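Putative trimethylamine methyltransferase (Rhizobium meliloti, PDB 4YYC) probably acts as a methyltransferase and belongs to the trimethylamine methyltransferase family. Local coordinates at residues Y51-E56 and V339-A344; M170-H175 and R490-H495; H200-D205 and Y496-L501. All blocks are in the same frame, centred on the assembly; numbering follows the deposited sequence.

Contact 1 (Y51-E56 and V339-A344); sequences YEVLDE and VSYGAA
Tyr51 and Tyr341 are joined through one water, which donates to both backbone carbonyls. It lies 2.6 Å from Tyr51 O and 2.8 Å from Tyr341 O, so a polar bridge takes the place of a direct bond between the loop 51-56 and the helix 339-344. That helix is part of 334-350, the crossover between the parallel strands 313-322 and 354-355 of the barrel sheet, as in the TIM-barrel fold of this family; the loop lies across it on the way to helix 56-73. The two tyrosine rings form a T-shaped (edge-to-face) pair, with centroids 5.1 Å apart and planes at 69°. The edge belongs to Tyr51: its CG stands anti to the backbone N (chi1 -174°), and CD2 comes over the centre of the Tyr341 ring, 3.7 Å from Tyr341 CE1. The Tyr51 carbonyl is also close to this ring, with O 3.5 Å from Tyr341 CD1. The phenol oxygen of Tyr51 is engaged elsewhere, hydrogen-bonded to the backbone O of Arg49 of the second subunit, which places the pair at the dimer interface. Val53 crosses Tyr341 at about a right angle and sets both methyls against its first side-chain carbon, CG1 and CG2 each 3.8 Å from Tyr341 CB. Farther along the helix, Gln345 OE1 receives both Val53 N and Leu54 N, fixing the loop backbone. Leu54 reaches back to the helix with one methyl, CD1, which rests 4.0 Å from the bare CA of Gly342, where a beta carbon would be tight against it.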
# COMPACT_ATOMS: atom_id res chain seq x y z
N TYR A 51 -2.20 -12.65 0.47
CA TYR A 51 -0.90 -12.58 -0.15
C TYR A 51 0.13 -13.28 0.73
O TYR A 51 0.20 -12.97 1.96
CB TYR A 51 -0.50 -11.11 -0.31
CG TYR A 51 0.78 -11.00 -1.08
CD1 TYR A 51 0.82 -11.29 -2.44
CD2 TYR A 51 1.95 -10.55 -0.49
CE1 TYR A 51 1.98 -11.20 -3.16
CE2 TYR A 51 3.13 -10.44 -1.21
CZ TYR A 51 3.15 -10.73 -2.56
OH TYR A 51 4.27 -10.64 -3.32
N GLU A 52 0.91 -14.16 0.13
CA GLU A 52 1.90 -15.02 0.80
C GLU A 52 3.30 -14.64 0.42
O GLU A 52 3.56 -14.36 -0.75
CB GLU A 52 1.76 -16.44 0.36
CG GLU A 52 0.38 -16.97 0.42
CD GLU A 52 0.33 -18.46 0.17
OE1 GLU A 52 1.11 -19.05 -0.65
OE2 GLU A 52 -0.52 -19.06 0.78
N VAL A 53 4.20 -14.66 1.40
CA VAL A 53 5.61 -14.49 1.21
C VAL A 53 6.49 -15.70 1.47
O VAL A 53 7.64 -15.68 1.09
CB VAL A 53 6.15 -13.28 1.95
CG1 VAL A 53 5.39 -12.03 1.50
CG2 VAL A 53 6.05 -13.47 3.46
N LEU A 54 5.98 -16.74 2.13
CA LEU A 54 6.77 -17.94 2.42
C LEU A 54 6.15 -19.09 1.68
O LEU A 54 4.93 -19.20 1.62
CB LEU A 54 6.76 -18.26 3.90
CG LEU A 54 7.34 -17.21 4.85
CD1 LEU A 54 7.04 -17.48 6.30
CD2 LEU A 54 8.83 -17.12 4.54
N ASP A 55 6.99 -19.93 1.08
CA ASP A 55 6.52 -21.19 0.49
C ASP A 55 6.50 -22.30 1.53
O ASP A 55 6.87 -22.06 2.67
CB ASP A 55 7.33 -21.56 -0.76
CG ASP A 55 8.78 -21.93 -0.48
OD1 ASP A 55 9.22 -22.19 0.67
OD2 ASP A 55 9.52 -22.02 -1.48
N GLU A 56 6.05 -23.49 1.13
CA GLU A 56 5.83 -24.56 2.09
C GLU A 56 7.11 -24.87 2.85
O GLU A 56 7.07 -25.06 4.07
CB GLU A 56 5.29 -25.82 1.41
CG GLU A 56 4.95 -26.97 2.37
CD GLU A 56 3.85 -26.69 3.40
OE1 GLU A 56 2.96 -25.83 3.17
OE2 GLU A 56 3.84 -27.38 4.45
N VAL A 339 7.54 -9.64 7.69
CA VAL A 339 7.24 -10.35 8.96
C VAL A 339 5.72 -10.58 9.09
O VAL A 339 5.26 -11.68 9.35
CB VAL A 339 7.73 -9.56 10.19
CG1 VAL A 339 7.15 -10.10 11.52
CG2 VAL A 339 9.25 -9.55 10.25
N SER A 340 4.94 -9.53 8.90
CA SER A 340 3.52 -9.66 9.12
C SER A 340 2.80 -10.51 8.09
O SER A 340 1.88 -11.29 8.43
CB SER A 340 2.84 -8.32 9.27
OG SER A 340 3.27 -7.72 10.47
N TYR A 341 3.22 -10.44 6.83
CA TYR A 341 2.65 -11.35 5.83
C TYR A 341 2.94 -12.80 6.21
O TYR A 341 2.08 -13.66 6.11
CB TYR A 341 3.22 -11.11 4.43
CG TYR A 341 2.65 -9.96 3.62
CD1 TYR A 341 1.28 -9.88 3.33
CD2 TYR A 341 3.46 -8.95 3.12
CE1 TYR A 341 0.76 -8.88 2.53
CE2 TYR A 341 2.93 -7.91 2.36
CZ TYR A 341 1.60 -7.90 2.07
OH TYR A 341 1.04 -6.88 1.33
N GLY A 342 4.17 -13.07 6.61
CA GLY A 342 4.60 -14.38 6.99
C GLY A 342 3.89 -14.87 8.25
O GLY A 342 3.46 -16.04 8.36
N ALA A 343 3.75 -13.98 9.21
CA ALA A 343 3.12 -14.35 10.48
C ALA A 343 1.65 -14.74 10.23
O ALA A 343 1.10 -15.66 10.84
CB ALA A 343 3.23 -13.21 11.49
N ALA A 344 0.98 -14.04 9.33
CA ALA A 344 -0.39 -14.40 8.97
C ALA A 344 -0.50 -15.82 8.41
O ALA A 344 -1.43 -16.57 8.76
CB ALA A 344 -0.96 -13.41 7.96
O HOH W 1 -0.21 -13.64 4.45

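Contact 2 (M170-H175 and R490-H495); sequences MAPSMH and RSWLEH
Met170, present as selenomethionine, meets Trp492 in an oblique Met-aromatic contact. Its SE atom lies 5.2 Å from the centroid of the five-membered indole ring and 49° off the ring normal, so it stands neither squarely above the ring nor beside it. The side chain is bent at its last torsion (chi3 -76°), which swings the methyl CE back to 3.7 Å from Trp492 CB. The same CE is 4.2 Å from Leu493 CD2, a looser apolar touch. At the root of the residue, Met170 CB is 3.8 Å from Trp492 CE3, and the backbone then follows the six-membered ring atom by atom: Ala171 CA comes within 3.7 Å of Trp492 CZ3, and Pro172 CD is 4.1 Å from Trp492 CH2. The proline and indole cross obliquely. A type I beta turn from Ala171 to Met174 then carries the backbone away from the tryptophan. The contact thus joins the C-terminal end of helix 158-170 to the last turn of helix 481-495, a junction that Leu493 extends by packing on Asn163, Lys166 and Leu167 of helix 158-170. A third helix, 404-420, completes the setting, with Met408 and Gln411 packing on Trp492.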
# COMPACT_ATOMS: atom_id res chain seq x y z
N MSE A 170 -19.08 6.65 14.95
CA MSE A 170 -19.55 7.26 13.72
C MSE A 170 -18.82 6.79 12.49
O MSE A 170 -19.43 6.74 11.42
CB MSE A 170 -19.47 8.77 13.82
CG MSE A 170 -20.48 9.28 14.83
SE MSE A 170 -20.46 11.25 14.99
CE MSE A 170 -18.85 11.53 16.03
N ALA A 171 -17.53 6.48 12.58
CA ALA A 171 -16.71 6.09 11.40
C ALA A 171 -17.34 4.82 10.78
O ALA A 171 -17.42 3.78 11.45
CB ALA A 171 -15.31 5.78 11.82
N PRO A 172 -17.73 4.87 9.49
CA PRO A 172 -18.53 3.75 8.99
C PRO A 172 -17.78 2.41 8.90
O PRO A 172 -18.40 1.36 9.04
CB PRO A 172 -18.96 4.18 7.59
CG PRO A 172 -18.74 5.62 7.54
CD PRO A 172 -17.83 6.05 8.63
N SER A 173 -16.47 2.43 8.70
CA SER A 173 -15.71 1.18 8.62
C SER A 173 -14.90 0.90 9.85
O SER A 173 -14.05 0.02 9.84
CB SER A 173 -14.85 1.10 7.33
OG SER A 173 -15.65 0.91 6.18
N MSE A 174 -15.17 1.60 10.96
CA MSE A 174 -14.57 1.23 12.26
C MSE A 174 -15.50 0.24 12.88
O MSE A 174 -16.61 0.59 13.29
CB MSE A 174 -14.34 2.48 13.11
CG MSE A 174 -13.54 2.23 14.36
SE MSE A 174 -11.77 1.48 13.91
CE MSE A 174 -11.00 3.11 13.44
N HIS A 175 -15.13 -1.03 12.96
CA HIS A 175 -16.08 -2.05 13.38
C HIS A 175 -16.11 -2.24 14.89
O HIS A 175 -17.12 -2.72 15.40
CB HIS A 175 -15.77 -3.36 12.70
CG HIS A 175 -15.58 -3.20 11.22
ND1 HIS A 175 -14.36 -3.37 10.61
CD2 HIS A 175 -16.44 -2.84 10.23
CE1 HIS A 175 -14.47 -3.13 9.32
NE2 HIS A 175 -15.73 -2.81 9.06
N ARG A 490 -14.77 17.93 13.71
CA ARG A 490 -15.61 18.90 14.49
C ARG A 490 -17.10 18.74 14.14
O ARG A 490 -17.96 18.77 15.03
CB ARG A 490 -15.13 20.32 14.24
CG ARG A 490 -13.79 20.63 14.89
CD ARG A 490 -13.35 22.03 14.58
NE ARG A 490 -12.05 22.40 15.12
CZ ARG A 490 -11.81 22.90 16.32
NH1 ARG A 490 -12.78 23.10 17.22
NH2 ARG A 490 -10.57 23.26 16.65
N SER A 491 -17.38 18.57 12.86
CA SER A 491 -18.71 18.41 12.38
C SER A 491 -19.34 17.13 12.90
O SER A 491 -20.48 17.14 13.38
CB SER A 491 -18.74 18.39 10.85
OG SER A 491 -20.09 18.41 10.43
N TRP A 492 -18.58 16.03 12.83
CA TRP A 492 -19.08 14.77 13.36
C TRP A 492 -19.40 14.87 14.85
O TRP A 492 -20.45 14.38 15.31
CB TRP A 492 -18.08 13.64 13.13
CG TRP A 492 -18.02 13.08 11.76
CD1 TRP A 492 -18.49 13.62 10.60
CD2 TRP A 492 -17.38 11.85 11.40
NE1 TRP A 492 -18.16 12.80 9.53
CE2 TRP A 492 -17.50 11.70 10.01
CE3 TRP A 492 -16.73 10.85 12.13
CZ2 TRP A 492 -16.99 10.58 9.33
CZ3 TRP A 492 -16.22 9.76 11.46
CH2 TRP A 492 -16.37 9.64 10.08
N LEU A 493 -18.52 15.52 15.60
CA LEU A 493 -18.71 15.58 17.06
C LEU A 493 -19.91 16.47 17.41
O LEU A 493 -20.64 16.18 18.37
CB LEU A 493 -17.46 16.06 17.74
CG LEU A 493 -16.34 15.02 17.81
CD1 LEU A 493 -15.07 15.70 18.29
CD2 LEU A 493 -16.69 13.84 18.73
N GLU A 494 -20.14 17.50 16.60
CA GLU A 494 -21.34 18.34 16.77
C GLU A 494 -22.63 17.60 16.50
O GLU A 494 -23.63 17.86 17.18
CB GLU A 494 -21.26 19.60 15.89
CG GLU A 494 -20.30 20.59 16.48
N HIS A 495 -22.64 16.69 15.52
CA HIS A 495 -23.84 15.97 15.15
C HIS A 495 -24.08 14.65 15.83
O HIS A 495 -25.15 14.09 15.70
CB HIS A 495 -23.92 15.89 13.64
CG HIS A 495 -24.12 17.25 13.03
ND1 HIS A 495 -23.07 18.02 12.58
CD2 HIS A 495 -25.22 18.03 12.95
CE1 HIS A 495 -23.52 19.18 12.16
NE2 HIS A 495 -24.83 19.22 12.37

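Contact 3 (H200-D205 and Y496-L501); sequences HIRYSD and YEAPYL
Tyr496 reaches across to Tyr203, the residue just after helix 192-202, which leads into strand 208-209, paired in parallel with 240-245 in the barrel sheet, while 496-501 is the extended linker between helices 481-495 and 503-518. The CB of Tyr496 is directed toward 200-205, and CG stands anti to the backbone N (chi1 171°). Along the ring, CE2 comes 4.2 Å from Tyr203 CD1, and CE1 on the other side lies 3.7 Å from Tyr203 O. At the tip, OH donates to Tyr203 O at 2.7 Å, arriving well off the C=O direction (103°) and tilted 27° from the carbonyl plane. The same OH lies at the edge of the Tyr203 ring, near its plane and 3.3 Å from Tyr203 CB. The two tyrosine side chains cross at about a right angle. A phenylalanine here would probably leave Tyr203 O without this donor and the turn after the helix less firmly tied to the linker. Farther along the linker, Pro499 lays CG 3.6 Å from Ser204 C. Arg122 joins both segments, bonding through NE to Ser204 O and through NH1 to Tyr500 O. Leu501 completes the apolar side, its CD1 3.9 Å from Ile201 CG2.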
# COMPACT_ATOMS: atom_id res chain seq x y z
N HIS A 200 -17.10 3.12 26.46
CA HIS A 200 -17.41 2.23 25.35
C HIS A 200 -18.87 1.77 25.35
O HIS A 200 -19.41 1.43 24.31
CB HIS A 200 -16.48 1.01 25.33
CG HIS A 200 -15.06 1.35 24.96
ND1 HIS A 200 -14.71 1.76 23.69
CD2 HIS A 200 -13.91 1.34 25.68
CE1 HIS A 200 -13.41 1.99 23.65
NE2 HIS A 200 -12.90 1.73 24.84
N ILE A 201 -19.50 1.76 26.52
CA ILE A 201 -20.90 1.34 26.62
C ILE A 201 -21.84 2.50 26.39
O ILE A 201 -22.85 2.33 25.68
CB ILE A 201 -21.17 0.64 27.97
CG1 ILE A 201 -20.26 -0.56 28.14
CG2 ILE A 201 -22.64 0.27 28.08
CD1 ILE A 201 -20.16 -1.13 29.53
N ARG A 202 -21.52 3.64 26.99
CA ARG A 202 -22.41 4.82 26.97
C ARG A 202 -22.39 5.51 25.59
O ARG A 202 -23.43 5.96 25.11
CB ARG A 202 -22.01 5.79 28.09
CG ARG A 202 -22.81 7.09 28.23
CD ARG A 202 -24.31 6.89 28.47
NE ARG A 202 -24.91 6.52 27.20
CZ ARG A 202 -26.18 6.49 26.89
NH1 ARG A 202 -27.13 6.90 27.73
NH2 ARG A 202 -26.45 6.09 25.65
N TYR A 203 -21.21 5.58 24.96
CA TYR A 203 -21.04 6.39 23.76
C TYR A 203 -20.94 5.58 22.50
O TYR A 203 -20.85 6.15 21.39
CB TYR A 203 -19.84 7.32 23.92
CG TYR A 203 -20.02 8.29 25.07
CD1 TYR A 203 -20.88 9.36 24.96
CD2 TYR A 203 -19.36 8.10 26.27
CE1 TYR A 203 -21.05 10.24 26.02
CE2 TYR A 203 -19.53 8.95 27.36
CZ TYR A 203 -20.36 10.03 27.22
OH TYR A 203 -20.54 10.88 28.29
N SER A 204 -21.01 4.26 22.62
CA SER A 204 -20.96 3.40 21.42
C SER A 204 -21.81 2.16 21.68
O SER A 204 -22.14 1.87 22.85
CB SER A 204 -19.53 2.95 21.18
OG SER A 204 -19.44 2.31 19.91
N ASP A 205 -22.14 1.45 20.62
CA ASP A 205 -22.74 0.12 20.73
C ASP A 205 -21.97 -0.92 19.92
O ASP A 205 -22.49 -1.99 19.66
CB ASP A 205 -24.23 0.15 20.35
CG ASP A 205 -24.47 0.58 18.92
OD1 ASP A 205 -23.52 0.84 18.19
OD2 ASP A 205 -25.68 0.60 18.53
N TYR A 496 -23.09 14.20 16.58
CA TYR A 496 -23.18 12.94 17.30
C TYR A 496 -24.42 12.84 18.18
O TYR A 496 -24.80 13.80 18.87
CB TYR A 496 -21.93 12.79 18.17
CG TYR A 496 -21.99 11.64 19.12
CD1 TYR A 496 -21.61 10.38 18.73
CD2 TYR A 496 -22.39 11.83 20.43
CE1 TYR A 496 -21.65 9.31 19.62
CE2 TYR A 496 -22.44 10.78 21.32
CZ TYR A 496 -22.06 9.52 20.90
OH TYR A 496 -22.09 8.47 21.79
N GLU A 497 -25.05 11.67 18.13
CA GLU A 497 -26.13 11.31 19.06
C GLU A 497 -25.78 9.96 19.64
O GLU A 497 -25.50 9.04 18.90
CB GLU A 497 -27.43 11.17 18.32
CG GLU A 497 -27.95 12.51 17.85
CD GLU A 497 -29.35 12.41 17.26
OE1 GLU A 497 -30.16 11.58 17.75
OE2 GLU A 497 -29.62 13.16 16.30
N ALA A 498 -25.78 9.86 20.95
CA ALA A 498 -25.40 8.62 21.59
C ALA A 498 -26.38 7.50 21.27
O ALA A 498 -27.59 7.73 21.22
CB ALA A 498 -25.26 8.80 23.09
N PRO A 499 -25.88 6.29 21.06
CA PRO A 499 -26.78 5.15 20.88
C PRO A 499 -27.55 4.87 22.18
O PRO A 499 -27.01 5.03 23.26
CB PRO A 499 -25.84 3.99 20.58
CG PRO A 499 -24.52 4.39 21.11
CD PRO A 499 -24.47 5.89 21.09
N TYR A 500 -28.78 4.43 22.05
CA TYR A 500 -29.61 4.14 23.20
C TYR A 500 -28.96 3.18 24.18
O TYR A 500 -28.34 2.21 23.77
CB TYR A 500 -30.91 3.52 22.73
CG TYR A 500 -31.84 3.16 23.83
CD1 TYR A 500 -32.61 4.13 24.44
CD2 TYR A 500 -31.93 1.84 24.30
CE1 TYR A 500 -33.47 3.82 25.47
CE2 TYR A 500 -32.78 1.51 25.33
CZ TYR A 500 -33.56 2.50 25.91
OH TYR A 500 -34.43 2.18 26.91
N LEU A 501 -29.11 3.46 25.46
CA LEU A 501 -28.72 2.54 26.52
C LEU A 501 -29.87 2.43 27.52
O LEU A 501 -30.28 3.44 28.08
CB LEU A 501 -27.46 3.03 27.22
CG LEU A 501 -26.89 2.21 28.40
CD1 LEU A 501 -26.53 0.79 28.00
CD2 LEU A 501 -25.68 2.88 29.02
O HOH W 2 -30.05 6.24 25.97

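In the fold
From the N terminus, the chain passes through 51-56, 170-175 and 200-205 before any of these contacts closes. The first closure comes at 339-344, where contact 1 joins the N-terminal loop to a barrel helix beside the second subunit. The end of helix 481-495 then closes contact 2 on 170-175, and the linker that follows closes contact 3 on 200-205. Every pair of contacts crosses, and none nests within another. Contacts 2 and 3 have centres 12 Å apart and touch where Met170 SE lies 3.8 Å from Tyr496 CB; together they tie helix 481-495 and the linker after it to the ends of helices 158-170 and 192-202. Contact 1 lies across the chain's centre, 34 Å and 39 Å from them between centres.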